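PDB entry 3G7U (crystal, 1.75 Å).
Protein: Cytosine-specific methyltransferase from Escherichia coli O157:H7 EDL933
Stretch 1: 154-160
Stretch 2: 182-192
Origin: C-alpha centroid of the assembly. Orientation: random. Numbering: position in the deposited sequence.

Stretch 1 (154-160) SDYGAPT
Stretch 2 (182-192) VFMPKMIDPVT

This is a mainly apolar contact between a short turn, Ser154 to Thr160, and an extended, irregular segment, Val182 to Thr192, of the same chain, fixed by one direct hydrogen bond and one bridging water and burying 443 Å² summed over both sides. The two run in the same sense: CA atoms pair Tyr156 with Pro185 at 5.9 Å, Gly157 with Pro190 at 5.0 Å and Pro159 with Val191 at 5.1 Å. Residues 154-156 finish a 3-10 segment (Tyr156 phi/psi -104/9), and Gly157 N closes the turn on Ser154 O at 3.1 Å. Gly157 then adopts 91/17, Ala158 -90/149, Pro159 -84/29 and Thr160 -140/149.

In the second stretch Phe183 lies at -94/-12; Met184, Pro185 and Lys186 are extended (-78/146, -76/132, -138/138), Met187 turns through 63/39, and Ile188 to Val191 extend again (-100/115, -84/127, -63/145, -121/111). Thr192 (-84/170) occupies the N-cap position before a helix.

Tyr156 (chi1 m, -66°; chi2 -98°) leaves its backbone sideways, but its end reaches the other stretch, where OH donates to Phe183 O at 2.7 Å, with that oxygen near the ring plane. Pro185, C-gamma endo and with CB directed toward the turn, covers one face of the ring: its CG lies 4.1 Å from the Tyr156 centroid, 17° off the normal, a CH-pi contact, and its CD is 3.8 Å from Tyr156 CZ. Pro185 CB also packs 3.3 Å from Asp155 O.

Ile188 (m, m) points toward the turn and sets its CG2 against backbone, 3.6 Å from Asp155 O and 3.4 Å from Gly157 N. A CB on Gly157 would lie only 3.2 Å from Ile188 CG2 and would also jam against the carbonyl oxygen of Tyr156; the backbone angles alone call for glycine.

Val191 (chi1 t, -174°) also points inward. Its CG2 meets Gly157 O at 3.3 Å, while CG1 packs 3.9 Å from CG of Pro159, whose ring is C-gamma exo. Val191 O lies 3.3 Å from Pro159 CA in a CA-H...O contact with 137° at the hydrogen; this buried oxygen has no conventional hydrogen-bond partner in the model. The water joins the backbones where they do not bond directly, donating to Ser154 O and Ala158 O, both at 2.8 Å, and accepting from Val191 N at 3.0 Å.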

ATOM      1  N   SER A 154       8.491   3.842   8.780  1.00 26.00           N
ATOM      2  CA  SER A 154       9.195   5.124   8.945  1.00 28.77           C
ATOM      3  C   SER A 154      10.723   5.033   8.704  1.00 30.28           C
ATOM      4  O   SER A 154      11.358   6.016   8.280  1.00 31.09           O
ATOM      5  CB  SER A 154       8.885   5.732  10.316  1.00 29.53           C
ATOM      6  OG  SER A 154       9.076   4.802  11.352  1.00 35.00           O
ATOM      7  N   ASP A 155      11.275   3.832   8.901  1.00 29.84           N
ATOM      8  CA  ASP A 155      12.681   3.554   8.577  1.00 31.05           C
ATOM      9  C   ASP A 155      12.928   3.668   7.075  1.00 32.03           C
ATOM     10  O   ASP A 155      14.066   3.838   6.663  1.00 34.55           O
ATOM     11  CB  ASP A 155      13.089   2.168   9.062  1.00 31.49           C
ATOM     12  CG  ASP A 155      13.125   2.049  10.573  1.00 35.70           C
ATOM     13  OD1 ASP A 155      13.166   3.082  11.279  1.00 38.83           O
ATOM     14  OD2 ASP A 155      13.118   0.904  11.075  1.00 39.89           O
ATOM     15  N   TYR A 156      11.870   3.589   6.251  1.00 27.63           N
ATOM     16  CA  TYR A 156      12.051   3.738   4.801  1.00 29.59           C
ATOM     17  C   TYR A 156      11.607   5.076   4.265  1.00 28.29           C
ATOM     18  O   TYR A 156      11.596   5.302   3.047  1.00 30.35           O
ATOM     19  CB  TYR A 156      11.373   2.601   4.035  1.00 32.46           C
ATOM     20  CG  TYR A 156      12.021   1.278   4.311  1.00 32.18           C
ATOM     21  CD1 TYR A 156      12.955   0.741   3.424  1.00 33.75           C
ATOM     22  CD2 TYR A 156      11.726   0.569   5.470  1.00 29.29           C
ATOM     23  CE1 TYR A 156      13.569  -0.484   3.686  1.00 36.59           C
ATOM     24  CE2 TYR A 156      12.316  -0.660   5.739  1.00 38.08           C
ATOM     25  CZ  TYR A 156      13.245  -1.169   4.850  1.00 38.15           C
ATOM     26  OH  TYR A 156      13.817  -2.377   5.114  1.00 37.25           O
ATOM     27  N   GLY A 157      11.298   5.999   5.167  1.00 27.63           N
ATOM     28  CA  GLY A 157      11.015   7.357   4.733  1.00 26.17           C
ATOM     29  C   GLY A 157       9.526   7.555   4.465  1.00 26.85           C
ATOM     30  O   GLY A 157       9.164   8.510   3.804  1.00 28.65           O
ATOM     31  N   ALA A 158       8.669   6.673   4.946  1.00 24.96           N
ATOM     32  CA  ALA A 158       7.239   6.936   5.009  1.00 27.05           C
ATOM     33  C   ALA A 158       6.847   7.583   6.322  1.00 25.82           C
ATOM     34  O   ALA A 158       7.447   7.327   7.287  1.00 28.15           O
ATOM     35  CB  ALA A 158       6.498   5.704   4.835  1.00 28.46           C
ATOM     36  N   PRO A 159       5.820   8.413   6.351  1.00 25.21           N
ATOM     37  CA  PRO A 159       5.513   9.165   7.560  1.00 24.05           C
ATOM     38  C   PRO A 159       4.698   8.409   8.565  1.00 26.18           C
ATOM     39  O   PRO A 159       3.962   9.005   9.239  1.00 30.78           O
ATOM     40  CB  PRO A 159       4.680  10.324   7.044  1.00 19.31           C
ATOM     41  CG  PRO A 159       4.947  10.415   5.662  1.00 22.53           C
ATOM     42  CD  PRO A 159       5.240   9.058   5.176  1.00 23.10           C
ATOM     43  N   THR A 160       4.798   7.106   8.616  1.00 28.36           N
ATOM     44  CA  THR A 160       3.980   6.329   9.507  1.00 27.01           C
ATOM     45  C   THR A 160       4.804   5.221  10.112  1.00 31.03           C
ATOM     46  O   THR A 160       5.698   4.750   9.496  1.00 26.70           O
ATOM     47  CB  THR A 160       2.794   5.724   8.755  1.00 22.97           C
ATOM     48  OG1 THR A 160       2.040   4.892   9.598  1.00 29.64           O
ATOM     49  CG2 THR A 160       3.254   4.928   7.628  1.00 27.77           C
ATOM     50  N   VAL A 182      20.529  -5.609   0.632  1.00 47.39           N
ATOM     51  CA  VAL A 182      19.686  -5.173  -0.464  1.00 45.63           C
ATOM     52  C   VAL A 182      18.372  -4.553   0.040  1.00 41.33           C
ATOM     53  O   VAL A 182      17.962  -3.531  -0.498  1.00 45.93           O
ATOM     54  CB  VAL A 182      19.483  -6.259  -1.594  1.00 46.17           C
ATOM     55  CG1 VAL A 182      20.847  -6.817  -2.066  1.00 50.73           C
ATOM     56  CG2 VAL A 182      18.570  -7.391  -1.166  1.00 45.37           C
ATOM     57  N   PHE A 183      17.818  -5.109   1.119  1.00 34.21           N
ATOM     58  CA  PHE A 183      16.509  -4.699   1.669  1.00 38.95           C
ATOM     59  C   PHE A 183      16.564  -3.656   2.795  1.00 43.30           C
ATOM     60  O   PHE A 183      15.527  -3.090   3.188  1.00 42.20           O
ATOM     61  CB  PHE A 183      15.721  -5.919   2.149  1.00 35.18           C
ATOM     62  CG  PHE A 183      15.483  -6.943   1.075  1.00 38.16           C
ATOM     63  CD1 PHE A 183      14.831  -6.588  -0.100  1.00 30.02           C
ATOM     64  CD2 PHE A 183      15.936  -8.259   1.231  1.00 36.49           C
ATOM     65  CE1 PHE A 183      14.618  -7.539  -1.123  1.00 36.88           C
ATOM     66  CE2 PHE A 183      15.726  -9.227   0.226  1.00 37.25           C
ATOM     67  CZ  PHE A 183      15.063  -8.868  -0.957  1.00 34.72           C
ATOM     68  N   MET A 184      17.765  -3.415   3.322  1.00 42.87           N
ATOM     69  CA  MET A 184      17.952  -2.510   4.443  1.00 40.93           C
ATOM     70  C   MET A 184      17.911  -1.107   3.925  1.00 40.79           C
ATOM     71  O   MET A 184      18.413  -0.844   2.827  1.00 41.28           O
ATOM     72  CB  MET A 184      19.338  -2.726   5.063  1.00 44.54           C
ATOM     73  CG  MET A 184      19.472  -3.889   5.987  1.00 47.15           C
ATOM     74  SD  MET A 184      21.250  -4.152   6.269  1.00 37.34           S
ATOM     75  CE  MET A 184      21.717  -2.668   7.207  1.00 43.27           C
ATOM     76  N   PRO A 185      17.369  -0.173   4.734  1.00 43.21           N
ATOM     77  CA  PRO A 185      17.321   1.220   4.326  1.00 45.75           C
ATOM     78  C   PRO A 185      18.671   1.918   4.448  1.00 50.72           C
ATOM     79  O   PRO A 185      19.346   1.812   5.476  1.00 51.72           O
ATOM     80  CB  PRO A 185      16.311   1.840   5.292  1.00 46.31           C
ATOM     81  CG  PRO A 185      16.220   0.912   6.452  1.00 43.37           C
ATOM     82  CD  PRO A 185      16.787  -0.403   6.071  1.00 41.08           C
ATOM     83  N   LYS A 186      19.059   2.614   3.391  1.00 52.48           N
ATOM     84  CA  LYS A 186      20.278   3.387   3.419  1.00 60.73           C
ATOM     85  C   LYS A 186      20.077   4.740   2.761  1.00 61.13           C
ATOM     86  O   LYS A 186      19.413   4.837   1.723  1.00 62.40           O
ATOM     87  CB  LYS A 186      21.458   2.605   2.811  1.00 62.72           C
ATOM     88  CG  LYS A 186      21.293   2.092   1.384  1.00 67.57           C
ATOM     89  CD  LYS A 186      22.644   1.627   0.836  1.00 68.85           C
ATOM     90  CE  LYS A 186      22.608   1.478  -0.675  1.00 74.44           C
ATOM     91  NZ  LYS A 186      23.945   1.725  -1.279  1.00 77.37           N
ATOM     92  N   MET A 187      20.641   5.773   3.395  1.00 60.91           N
ATOM     93  CA  MET A 187      20.526   7.178   2.966  1.00 64.23           C
ATOM     94  C   MET A 187      19.083   7.699   3.009  1.00 56.65           C
ATOM     95  O   MET A 187      18.662   8.460   2.125  1.00 54.31           O
ATOM     96  CB  MET A 187      21.137   7.399   1.570  1.00 66.36           C
ATOM     97  CG  MET A 187      22.671   7.408   1.508  1.00 73.92           C
ATOM     98  SD  MET A 187      23.217   7.730  -0.194  1.00 76.29           S
ATOM     99  CE  MET A 187      22.904   9.502  -0.356  1.00 75.76           C
ATOM    100  N   ILE A 188      18.343   7.286   4.039  1.00 51.88           N
ATOM    101  CA  ILE A 188      16.921   7.646   4.186  1.00 49.50           C
ATOM    102  C   ILE A 188      16.690   8.791   5.169  1.00 46.65           C
ATOM    103  O   ILE A 188      16.942   8.644   6.355  1.00 46.06           O
ATOM    104  CB  ILE A 188      16.051   6.431   4.660  1.00 47.83           C
ATOM    105  CG1 ILE A 188      16.099   5.260   3.671  1.00 49.15           C
ATOM    106  CG2 ILE A 188      14.613   6.861   4.849  1.00 49.39           C
ATOM    107  CD1 ILE A 188      15.572   5.569   2.274  1.00 47.20           C
ATOM    108  N   ASP A 189      16.193   9.926   4.680  1.00 46.92           N
ATOM    109  CA  ASP A 189      15.768  11.008   5.572  1.00 48.21           C
ATOM    110  C   ASP A 189      14.335  10.765   6.064  1.00 45.52           C
ATOM    111  O   ASP A 189      13.439  10.525   5.244  1.00 43.35           O
ATOM    112  CB  ASP A 189      15.878  12.356   4.865  1.00 50.90           C
ATOM    113  CG  ASP A 189      17.330  12.763   4.618  1.00 60.32           C
ATOM    114  OD1 ASP A 189      18.080  12.908   5.613  1.00 60.98           O
ATOM    115  OD2 ASP A 189      17.717  12.926   3.436  1.00 61.34           O
ATOM    116  N   PRO A 190      14.128  10.790   7.398  1.00 42.67           N
ATOM    117  CA  PRO A 190      12.819  10.609   8.029  1.00 38.35           C
ATOM    118  C   PRO A 190      11.839  11.712   7.630  1.00 36.72           C
ATOM    119  O   PRO A 190      12.237  12.858   7.398  1.00 36.18           O
ATOM    120  CB  PRO A 190      13.124  10.684   9.520  1.00 39.71           C
ATOM    121  CG  PRO A 190      14.434  11.418   9.595  1.00 46.78           C
ATOM    122  CD  PRO A 190      15.191  11.002   8.395  1.00 42.97           C
ATOM    123  N   VAL A 191      10.565  11.345   7.498  1.00 33.38           N
ATOM    124  CA  VAL A 191       9.541  12.297   7.082  1.00 28.09           C
ATOM    125  C   VAL A 191       8.541  12.313   8.206  1.00 30.45           C
ATOM    126  O   VAL A 191       7.867  11.323   8.426  1.00 29.36           O
ATOM    127  CB  VAL A 191       8.829  11.857   5.768  1.00 31.70           C
ATOM    128  CG1 VAL A 191       7.880  12.942   5.299  1.00 28.24           C
ATOM    129  CG2 VAL A 191       9.848  11.623   4.689  1.00 29.97           C
ATOM    130  N   THR A 192       8.466  13.418   8.937  1.00 25.21           N
ATOM    131  CA  THR A 192       7.515  13.583  10.017  1.00 27.15           C
ATOM    132  C   THR A 192       6.179  14.054   9.447  1.00 27.04           C
ATOM    133  O   THR A 192       6.095  14.424   8.261  1.00 25.86           O
ATOM    134  CB  THR A 192       8.003  14.661  11.010  1.00 29.11           C
ATOM    135  OG1 THR A 192       8.246  15.865  10.279  1.00 30.03           O
ATOM    136  CG2 THR A 192       9.323  14.217  11.664  1.00 35.08           C
TER
HETATM  137  O   HOH W   1       9.984   8.427   7.808  1.00 29.22           O